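Local coordinates for protein type II restriction enzyme SfiI (PDB 2EZV) that cleaves double-stranded DNA as a tetrameric type II restriction endonuclease that recognises GGCC half-sites separated by five unspecified bases, at residues L53-T58 with F77-R82; L8-L13 with K192-P197; T20-V25 with K262-L267. All blocks are in the same frame, centred on the assembly; numbering follows the deposited sequence.

In the fold
Two long-range closures start on helix 10-41. Near its N terminus, contact 2 joins residues 8-13 to the short helix 192-195, with 178 residues between the segments. About three turns further on, residues 20-25 meet the tail that follows strand 259-263 in contact 3. The loops of contacts 2 and 3 therefore cross, the second opening before the first has closed. Contact 1 falls within both: it closes a short loop from helix 49-62 to the start of strand 80-86, beside the calcium ion. Contacts 1 and 2 lie on opposite sides of the chain's centre, with their centres about 27 Å apart.

Contact 1. Residues L53-T58 with F77-R82; sequences LAEDIT and FIDYKR. With CA (calcium ion), chain F.
Asp79 shares its carboxylate between the metal and the helix: OD2 of Asp79 binds the calcium ion at 2.6 Å, while its other oxygen, OD1, meets OE2 of Glu55 at 2.5 Å. This pair of carboxylates is the whole of the close contact. The two side chains run across each other at about a right angle, and their carboxylate planes are turned 72° apart, so the acids meet neither flat nor in one plane. Only OE2 of Glu55 comes this near; the methylene behind it helps to flank the aspartate, with CG of Glu55 3.6 Å from OD1 of Asp79. Glu55 can span the gap because its chain is extended beyond CG (chi2 165°), carrying the carboxylate off the helix toward the loop that leads into strand 80-86.

The calcium site is completed within the protein by OD1 of Asp100 and the backbone carbonyl of Ala101, both on the neighbouring strand 93-104. One aspartate just before strand 80-86 and a second on the antiparallel strand 93-104, with a backbone oxygen just after it, are consistent with the metal site of the PDDEXK nucleases, the clan to which SfiI belongs. Bound DNA is close by, Phe77 packing on one of its phosphates.

One helical turn on from Glu55, Thr58 also faces the strand. Its OG1 donates back to Ala54 O at 2.8 Å, a bond that holds the hydroxyl in place, and Thr58 N reaches Ala54 O from the opposite face of the carbonyl plane at 3.1 Å. Thr58 packs on Val99 and Ala101, so the helix bears on the very strand that supplies the other metal ligands. Next along the helix from Glu55, Asp56 forms a salt bridge with Lys81 of the second subunit.

Contact 2. Residues L8-L13 with K192-P197; sequences LSLDEL and KQRYNP
Arg194 reaches from the short helix 192-195 to Leu10 and Asp11, at the start of helix 10-41, where Ser9 and Glu12 form a capping box. The sound half of that box is the nearly straight bond from Ser9 N to Glu12 OE1, 2.8 Å long; the return bond from Glu12 N to Ser9 OG is weak and less certain.

Arg194 buries the most surface here. Its chain runs extended from CG to NE, bringing the end of the guanidinium to Asp11. Both terminal nitrogens close on one oxygen: NH1 of Arg194 lies 2.8 Å and NH2 3.0 Å from Asp11 OD1. The salt bridge is a skewed one, with the carboxylate and guanidinium planes 62° apart and NH2 placed above the carboxylate plane. CB of Asp11 points away from helix 192-195, yet the carboxylate swings back to meet the arginine.

Leu10 covers one face of the same guanidinium. Its CB sits over the centre, 3.3 Å from Arg194 CZ, while CD2 of Leu10 lies over NE of Arg194 at 3.4 Å, on that same face. The arginine's charge has a second mate in Glu14, which makes a salt bridge with NH1 and also bonds to Tyr195 OH. Finally, a water accepts from the backbone N of Asp11 at 2.8 Å and, more weakly, from NH2 of Arg194.

Contact 3. Residues T20-V25 with K262-L267; sequences TLRTIV and KEFLFL
A bend at chi2 (60°) turns the Arg22 side chain so that its guanidinium reaches Phe264, and Phe264 sets its ring to receive it by placing CG between the backbone N and the carbonyl carbon (chi1 59°). The side chains approach from opposite directions. NH2 of Arg22 settles over one face of the ring, shifted toward the rim, and comes closest at CG of Phe264, 3.4 Å away. This is a cation-pi contact: CZ of Arg22 stands 4.4 Å from the centroid of the Phe264 ring and nearly on its normal. The guanidinium is not stacked flat, since the two planes are 46° apart; it leans in with NH2 leading.

One turn along the helix, CG1 of Val25 touches the far end of the ring, lying 4.0 Å from CZ of Phe264. Trp250 on the partner strand of the two-stranded antiparallel sheet packs on Arg22, Val25 and Phe264 alike, so the long N-terminal helix 10-41 is tied to the C-terminal hairpin through a buried cluster of Trp250, Phe264, Val25 and the Arg22 side chain. The tail is also part of the tetramer interface: Asn148 of the third subunit bonds to Phe264 O and Phe266 N. With a serine in place of Phe264, the guanidinium would probably lose its aromatic floor and Val25 its contact with the ring, opening a gap between helix and tail.

The polar end of Arg22 is directed chiefly at Gln26, whose OE1 accepts from NH2. A water in the guanidinium plane also accepts from NH2 of Arg22 at 3.3 Å and from NZ of Lys262 at 3.2 Å, bridging two like charges. The buried arginine thus rests on a pi face, an amide oxygen and a shared water, which would probably stabilise its positive charge without an acidic partner among these groups.

Contact 1. Residues L53-T58 with F77-R82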
loop_
_atom_site.group_PDB
_atom_site.type_symbol
_atom_site.label_atom_id
_atom_site.label_comp_id
_atom_site.label_asym_id
_atom_site.label_seq_id
_atom_site.Cartn_x
_atom_site.Cartn_y
_atom_site.Cartn_z
ATOM N N LEU D 53 10.769 -19.190 8.642
ATOM C CA LEU D 53 10.536 -19.182 7.209
ATOM C C LEU D 53 9.033 -19.326 6.967
ATOM O O LEU D 53 8.465 -18.651 6.112
ATOM C CB LEU D 53 11.296 -20.323 6.532
ATOM C CG LEU D 53 12.819 -20.193 6.625
ATOM C CD1 LEU D 53 13.495 -21.388 5.956
ATOM C CD2 LEU D 53 13.250 -18.890 5.964
ATOM N N ALA D 54 8.389 -20.187 7.745
ATOM C CA ALA D 54 6.959 -20.397 7.609
ATOM C C ALA D 54 6.196 -19.091 7.852
ATOM O O ALA D 54 5.277 -18.754 7.111
ATOM C CB ALA D 54 6.489 -21.473 8.588
ATOM N N GLU D 55 6.584 -18.354 8.885
ATOM C CA GLU D 55 5.918 -17.103 9.217
ATOM C C GLU D 55 6.119 -16.051 8.141
ATOM O O GLU D 55 5.164 -15.412 7.717
ATOM C CB GLU D 55 6.420 -16.594 10.566
ATOM C CG GLU D 55 6.109 -17.564 11.681
ATOM C CD GLU D 55 6.880 -17.283 12.949
ATOM O OE1 GLU D 55 8.087 -16.987 12.869
ATOM O OE2 GLU D 55 6.282 -17.380 14.032
ATOM N N ASP D 56 7.355 -15.884 7.690
ATOM C CA ASP D 56 7.649 -14.905 6.658
ATOM C C ASP D 56 6.935 -15.204 5.341
ATOM O O ASP D 56 6.374 -14.297 4.731
ATOM C CB ASP D 56 9.164 -14.805 6.436
ATOM C CG ASP D 56 9.877 -14.092 7.579
ATOM O OD1 ASP D 56 9.181 -13.554 8.476
ATOM O OD2 ASP D 56 11.129 -14.059 7.581
ATOM N N ILE D 57 6.962 -16.469 4.910
ATOM C CA ILE D 57 6.305 -16.885 3.675
ATOM C C ILE D 57 4.834 -16.481 3.759
ATOM O O ILE D 57 4.297 -15.817 2.863
ATOM C CB ILE D 57 6.332 -18.417 3.487
ATOM C CG1 ILE D 57 7.764 -18.953 3.502
ATOM C CG2 ILE D 57 5.655 -18.777 2.181
ATOM C CD1 ILE D 57 8.540 -18.706 2.243
ATOM N N THR D 58 4.197 -16.902 4.847
ATOM C CA THR D 58 2.792 -16.622 5.099
ATOM C C THR D 58 2.498 -15.130 5.006
ATOM O O THR D 58 1.542 -14.711 4.350
ATOM C CB THR D 58 2.379 -17.099 6.504
ATOM O OG1 THR D 58 2.509 -18.523 6.582
ATOM C CG2 THR D 58 0.942 -16.701 6.808
ATOM N N PHE D 77 1.144 -12.768 20.304
ATOM C CA PHE D 77 1.958 -13.830 19.712
ATOM C C PHE D 77 1.493 -14.381 18.373
ATOM O O PHE D 77 2.244 -15.097 17.697
ATOM C CB PHE D 77 2.146 -14.980 20.703
ATOM C CG PHE D 77 2.874 -14.579 21.949
ATOM C CD1 PHE D 77 2.196 -13.969 22.997
ATOM C CD2 PHE D 77 4.245 -14.790 22.066
ATOM C CE1 PHE D 77 2.871 -13.575 24.150
ATOM C CE2 PHE D 77 4.932 -14.400 23.210
ATOM C CZ PHE D 77 4.245 -13.791 24.257
ATOM N N ILE D 78 0.268 -14.052 17.978
ATOM C CA ILE D 78 -0.228 -14.512 16.695
ATOM C C ILE D 78 0.674 -13.914 15.619
ATOM O O ILE D 78 0.970 -12.724 15.635
ATOM C CB ILE D 78 -1.699 -14.096 16.489
ATOM C CG1 ILE D 78 -2.572 -14.868 17.488
ATOM C CG2 ILE D 78 -2.147 -14.406 15.061
ATOM C CD1 ILE D 78 -4.072 -14.675 17.327
ATOM N N ASP D 79 1.122 -14.765 14.704
ATOM C CA ASP D 79 2.023 -14.379 13.626
ATOM C C ASP D 79 1.548 -13.257 12.713
ATOM O O ASP D 79 2.232 -12.258 12.546
ATOM C CB ASP D 79 2.351 -15.602 12.760
ATOM C CG ASP D 79 2.947 -16.747 13.561
ATOM O OD1 ASP D 79 3.915 -16.504 14.308
ATOM O OD2 ASP D 79 2.455 -17.890 13.440
ATOM N N TYR D 80 0.379 -13.431 12.114
ATOM C CA TYR D 80 -0.164 -12.446 11.183
ATOM C C TYR D 80 -1.548 -11.990 11.642
ATOM O O TYR D 80 -2.432 -12.814 11.865
ATOM C CB TYR D 80 -0.239 -13.082 9.795
ATOM C CG TYR D 80 -0.703 -12.157 8.701
ATOM C CD1 TYR D 80 0.213 -11.459 7.912
ATOM C CD2 TYR D 80 -2.064 -11.975 8.451
ATOM C CE1 TYR D 80 -0.211 -10.609 6.906
ATOM C CE2 TYR D 80 -2.499 -11.128 7.445
ATOM C CZ TYR D 80 -1.571 -10.448 6.672
ATOM O OH TYR D 80 -2.007 -9.627 5.655
ATOM N N LYS D 81 -1.736 -10.681 11.784
ATOM C CA LYS D 81 -3.020 -10.151 12.225
ATOM C C LYS D 81 -3.312 -8.797 11.597
ATOM O O LYS D 81 -2.410 -8.003 11.379
ATOM C CB LYS D 81 -3.042 -10.025 13.755
ATOM N N ARG D 82 -4.582 -8.542 11.310
ATOM C CA ARG D 82 -5.000 -7.281 10.725
ATOM C C ARG D 82 -6.470 -7.053 11.031
ATOM O O ARG D 82 -7.285 -7.956 10.862
ATOM C CB ARG D 82 -4.806 -7.285 9.196
ATOM C CG ARG D 82 -3.354 -7.265 8.698
ATOM C CD ARG D 82 -2.582 -6.007 9.134
ATOM N NE ARG D 82 -1.223 -6.013 8.583
ATOM C CZ ARG D 82 -0.299 -5.079 8.813
ATOM N NH1 ARG D 82 -0.565 -4.034 9.597
ATOM N NH2 ARG D 82 0.902 -5.196 8.255
HETATM CA CA CA F . 3.100 -19.953 14.918
#

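Contact 2. Residues L8-L13 with K192-P197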
loop_
_atom_site.group_PDB
_atom_site.type_symbol
_atom_site.label_atom_id
_atom_site.label_comp_id
_atom_site.label_asym_id
_atom_site.label_seq_id
_atom_site.Cartn_x
_atom_site.Cartn_y
_atom_site.Cartn_z
ATOM N N LEU D 8 -25.625 -12.257 12.622
ATOM C CA LEU D 8 -25.556 -13.154 11.473
ATOM C C LEU D 8 -25.988 -14.527 11.942
ATOM O O LEU D 8 -25.790 -14.882 13.104
ATOM C CB LEU D 8 -24.127 -13.264 10.925
ATOM C CG LEU D 8 -23.492 -12.060 10.231
ATOM C CD1 LEU D 8 -22.169 -12.488 9.597
ATOM C CD2 LEU D 8 -24.432 -11.529 9.171
ATOM N N SER D 9 -26.583 -15.301 11.047
ATOM C CA SER D 9 -26.987 -16.649 11.401
ATOM C C SER D 9 -25.704 -17.480 11.355
ATOM O O SER D 9 -24.699 -17.050 10.786
ATOM C CB SER D 9 -27.982 -17.183 10.377
ATOM O OG SER D 9 -27.368 -17.284 9.106
ATOM N N LEU D 10 -25.730 -18.663 11.954
ATOM C CA LEU D 10 -24.560 -19.528 11.945
ATOM C C LEU D 10 -24.093 -19.808 10.513
ATOM O O LEU D 10 -22.903 -19.743 10.213
ATOM C CB LEU D 10 -24.875 -20.845 12.665
ATOM C CG LEU D 10 -24.546 -20.934 14.159
ATOM C CD1 LEU D 10 -24.995 -19.680 14.871
ATOM C CD2 LEU D 10 -25.203 -22.180 14.748
ATOM N N ASP D 11 -25.028 -20.114 9.627
ATOM C CA ASP D 11 -24.659 -20.402 8.245
ATOM C C ASP D 11 -23.910 -19.251 7.590
ATOM O O ASP D 11 -22.882 -19.458 6.937
ATOM C CB ASP D 11 -25.898 -20.741 7.415
ATOM C CG ASP D 11 -26.283 -22.194 7.524
ATOM O OD1 ASP D 11 -25.542 -22.954 8.185
ATOM O OD2 ASP D 11 -27.320 -22.579 6.945
ATOM N N GLU D 12 -24.426 -18.042 7.770
ATOM C CA GLU D 12 -23.806 -16.859 7.190
ATOM C C GLU D 12 -22.428 -16.643 7.793
ATOM O O GLU D 12 -21.500 -16.225 7.098
ATOM C CB GLU D 12 -24.701 -15.638 7.420
ATOM C CG GLU D 12 -26.122 -15.870 6.920
ATOM C CD GLU D 12 -27.093 -14.778 7.327
ATOM O OE1 GLU D 12 -26.990 -14.256 8.459
ATOM O OE2 GLU D 12 -27.975 -14.458 6.513
ATOM N N LEU D 13 -22.294 -16.945 9.084
ATOM C CA LEU D 13 -21.015 -16.806 9.771
ATOM C C LEU D 13 -19.978 -17.741 9.154
ATOM O O LEU D 13 -18.853 -17.334 8.889
ATOM C CB LEU D 13 -21.164 -17.117 11.262
ATOM C CG LEU D 13 -19.864 -17.067 12.068
ATOM C CD1 LEU D 13 -19.191 -15.725 11.841
ATOM C CD2 LEU D 13 -20.144 -17.280 13.545
ATOM N N LYS D 192 -19.629 -23.620 18.263
ATOM C CA LYS D 192 -19.311 -24.766 19.109
ATOM C C LYS D 192 -20.330 -25.899 19.024
ATOM O O LYS D 192 -19.959 -27.047 18.794
ATOM C CB LYS D 192 -19.146 -24.330 20.571
ATOM C CG LYS D 192 -18.842 -25.494 21.492
ATOM C CD LYS D 192 -18.315 -25.042 22.839
ATOM C CE LYS D 192 -18.089 -26.246 23.739
ATOM N NZ LYS D 192 -17.306 -27.324 23.057
ATOM N N GLN D 193 -21.609 -25.580 19.205
ATOM C CA GLN D 193 -22.657 -26.595 19.151
ATOM C C GLN D 193 -22.576 -27.440 17.874
ATOM O O GLN D 193 -22.866 -28.641 17.896
ATOM C CB GLN D 193 -24.031 -25.934 19.265
ATOM N N ARG D 194 -22.176 -26.813 16.768
ATOM C CA ARG D 194 -22.060 -27.506 15.489
ATOM C C ARG D 194 -20.815 -28.381 15.332
ATOM O O ARG D 194 -20.890 -29.454 14.743
ATOM C CB ARG D 194 -22.084 -26.504 14.325
ATOM C CG ARG D 194 -23.432 -25.881 14.028
ATOM C CD ARG D 194 -23.384 -25.103 12.714
ATOM N NE ARG D 194 -24.686 -24.548 12.364
ATOM C CZ ARG D 194 -24.928 -23.828 11.275
ATOM N NH1 ARG D 194 -23.953 -23.565 10.416
ATOM N NH2 ARG D 194 -26.148 -23.371 11.046
ATOM N N TYR D 195 -19.677 -27.926 15.848
ATOM C CA TYR D 195 -18.428 -28.678 15.703
ATOM C C TYR D 195 -17.863 -29.397 16.943
ATOM O O TYR D 195 -16.973 -30.236 16.810
ATOM C CB TYR D 195 -17.338 -27.763 15.116
ATOM C CG TYR D 195 -17.595 -27.325 13.686
ATOM C CD1 TYR D 195 -18.363 -26.193 13.398
ATOM C CD2 TYR D 195 -17.101 -28.070 12.621
ATOM C CE1 TYR D 195 -18.633 -25.819 12.078
ATOM C CE2 TYR D 195 -17.366 -27.711 11.305
ATOM C CZ TYR D 195 -18.131 -26.589 11.039
ATOM O OH TYR D 195 -18.399 -26.274 9.728
ATOM N N ASN D 196 -18.350 -29.067 18.137
ATOM C CA ASN D 196 -17.870 -29.725 19.356
ATOM C C ASN D 196 -18.924 -29.723 20.464
ATOM O O ASN D 196 -18.733 -29.108 21.519
ATOM C CB ASN D 196 -16.584 -29.051 19.859
ATOM N N PRO D 197 -20.053 -30.413 20.235
ATOM C CA PRO D 197 -21.133 -30.484 21.220
ATOM C C PRO D 197 -20.799 -31.424 22.379
ATOM O O PRO D 197 -21.124 -31.137 23.533
ATOM C CB PRO D 197 -22.314 -30.971 20.391
ATOM C CG PRO D 197 -21.658 -31.895 19.419
ATOM C CD PRO D 197 -20.424 -31.127 18.997
HETATM O O HOH W 1 -27.595 -21.196 10.089
#

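Contact 3. Residues T20-V25 with K262-L267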
loop_
_atom_site.group_PDB
_atom_site.type_symbol
_atom_site.label_atom_id
_atom_site.label_comp_id
_atom_site.label_asym_id
_atom_site.label_seq_id
_atom_site.Cartn_x
_atom_site.Cartn_y
_atom_site.Cartn_z
ATOM N N THR D 20 -13.090 -15.921 3.573
ATOM C CA THR D 20 -11.834 -15.436 4.144
ATOM C C THR D 20 -10.773 -16.474 3.766
ATOM O O THR D 20 -9.705 -16.142 3.258
ATOM C CB THR D 20 -11.910 -15.336 5.672
ATOM O OG1 THR D 20 -12.815 -14.289 6.034
ATOM C CG2 THR D 20 -10.538 -15.053 6.272
ATOM N N LEU D 21 -11.105 -17.742 3.981
ATOM C CA LEU D 21 -10.194 -18.831 3.675
ATOM C C LEU D 21 -9.864 -18.878 2.184
ATOM O O LEU D 21 -8.691 -18.975 1.804
ATOM C CB LEU D 21 -10.809 -20.151 4.132
ATOM C CG LEU D 21 -9.946 -21.416 4.223
ATOM C CD1 LEU D 21 -10.314 -22.349 3.108
ATOM C CD2 LEU D 21 -8.477 -21.076 4.182
ATOM N N ARG D 22 -10.896 -18.800 1.346
ATOM C CA ARG D 22 -10.710 -18.844 -0.102
ATOM C C ARG D 22 -9.715 -17.795 -0.587
ATOM O O ARG D 22 -8.833 -18.093 -1.391
ATOM C CB ARG D 22 -12.048 -18.645 -0.827
ATOM C CG ARG D 22 -11.933 -18.805 -2.331
ATOM C CD ARG D 22 -11.431 -20.208 -2.686
ATOM N NE ARG D 22 -11.177 -20.380 -4.115
ATOM C CZ ARG D 22 -10.144 -19.849 -4.764
ATOM N NH1 ARG D 22 -9.258 -19.103 -4.111
ATOM N NH2 ARG D 22 -9.985 -20.072 -6.067
ATOM N N THR D 23 -9.870 -16.567 -0.098
ATOM C CA THR D 23 -8.985 -15.459 -0.463
ATOM C C THR D 23 -7.536 -15.805 -0.119
ATOM O O THR D 23 -6.617 -15.610 -0.923
ATOM C CB THR D 23 -9.384 -14.177 0.296
ATOM O OG1 THR D 23 -10.759 -13.879 0.029
ATOM C CG2 THR D 23 -8.531 -13.005 -0.129
ATOM N N ILE D 24 -7.344 -16.323 1.089
ATOM C CA ILE D 24 -6.025 -16.706 1.559
ATOM C C ILE D 24 -5.395 -17.828 0.732
ATOM O O ILE D 24 -4.177 -17.839 0.540
ATOM C CB ILE D 24 -6.083 -17.096 3.057
ATOM C CG1 ILE D 24 -6.379 -15.835 3.876
ATOM C CG2 ILE D 24 -4.771 -17.738 3.497
ATOM C CD1 ILE D 24 -6.577 -16.065 5.353
ATOM N N VAL D 25 -6.215 -18.757 0.233
ATOM C CA VAL D 25 -5.706 -19.865 -0.584
ATOM C C VAL D 25 -5.157 -19.378 -1.917
ATOM O O VAL D 25 -4.184 -19.948 -2.422
ATOM C CB VAL D 25 -6.785 -20.939 -0.862
ATOM C CG1 VAL D 25 -6.251 -21.985 -1.863
ATOM C CG2 VAL D 25 -7.162 -21.626 0.426
ATOM N N LYS D 262 -11.889 -29.087 -7.169
ATOM C CA LYS D 262 -11.802 -28.474 -8.470
ATOM C C LYS D 262 -10.459 -27.783 -8.532
ATOM O O LYS D 262 -9.857 -27.492 -7.499
ATOM C CB LYS D 262 -12.910 -27.428 -8.641
ATOM C CG LYS D 262 -12.853 -26.300 -7.599
ATOM C CD LYS D 262 -13.826 -25.160 -7.892
ATOM C CE LYS D 262 -13.396 -24.365 -9.107
ATOM N NZ LYS D 262 -14.235 -23.150 -9.321
ATOM N N GLU D 263 -9.979 -27.549 -9.745
ATOM C CA GLU D 263 -8.740 -26.820 -9.926
ATOM C C GLU D 263 -9.188 -25.421 -10.324
ATOM O O GLU D 263 -10.201 -25.254 -10.999
ATOM C CB GLU D 263 -7.871 -27.450 -11.020
ATOM C CG GLU D 263 -7.130 -28.704 -10.545
ATOM C CD GLU D 263 -5.948 -29.075 -11.430
ATOM O OE1 GLU D 263 -4.973 -28.290 -11.489
ATOM O OE2 GLU D 263 -5.999 -30.153 -12.068
ATOM N N PHE D 264 -8.452 -24.415 -9.886
ATOM C CA PHE D 264 -8.808 -23.044 -10.198
ATOM C C PHE D 264 -7.655 -22.339 -10.871
ATOM O O PHE D 264 -6.509 -22.775 -10.786
ATOM C CB PHE D 264 -9.211 -22.315 -8.916
ATOM C CG PHE D 264 -8.131 -22.273 -7.869
ATOM C CD1 PHE D 264 -7.136 -21.298 -7.909
ATOM C CD2 PHE D 264 -8.122 -23.195 -6.830
ATOM C CE1 PHE D 264 -6.147 -21.238 -6.924
ATOM C CE2 PHE D 264 -7.139 -23.149 -5.842
ATOM C CZ PHE D 264 -6.148 -22.163 -5.889
ATOM N N LEU D 265 -7.958 -21.250 -11.560
ATOM C CA LEU D 265 -6.921 -20.504 -12.243
ATOM C C LEU D 265 -6.269 -19.544 -11.266
ATOM O O LEU D 265 -6.896 -19.099 -10.310
ATOM C CB LEU D 265 -7.524 -19.729 -13.405
ATOM C CG LEU D 265 -8.351 -20.555 -14.388
ATOM C CD1 LEU D 265 -8.886 -19.641 -15.479
ATOM C CD2 LEU D 265 -7.497 -21.656 -14.984
ATOM N N PHE D 266 -5.002 -19.235 -11.502
ATOM C CA PHE D 266 -4.286 -18.301 -10.650
ATOM C C PHE D 266 -3.372 -17.480 -11.538
ATOM O O PHE D 266 -3.041 -17.906 -12.649
ATOM C CB PHE D 266 -3.492 -19.050 -9.566
ATOM C CG PHE D 266 -2.371 -19.913 -10.097
ATOM C CD1 PHE D 266 -1.088 -19.399 -10.249
ATOM C CD2 PHE D 266 -2.592 -21.254 -10.394
ATOM C CE1 PHE D 266 -0.034 -20.213 -10.685
ATOM C CE2 PHE D 266 -1.552 -22.071 -10.828
ATOM C CZ PHE D 266 -0.270 -21.550 -10.972
ATOM N N LEU D 267 -2.982 -16.300 -11.068
ATOM C CA LEU D 267 -2.109 -15.436 -11.849
ATOM C C LEU D 267 -0.692 -15.420 -11.286
ATOM O O LEU D 267 -0.444 -15.913 -10.185
ATOM C CB LEU D 267 -2.652 -13.998 -11.868
ATOM C CG LEU D 267 -4.071 -13.708 -12.362
ATOM C CD1 LEU D 267 -4.400 -14.565 -13.569
ATOM C CD2 LEU D 267 -5.040 -14.005 -11.270
HETATM O O HOH W 2 -12.868 -21.389 -6.965
#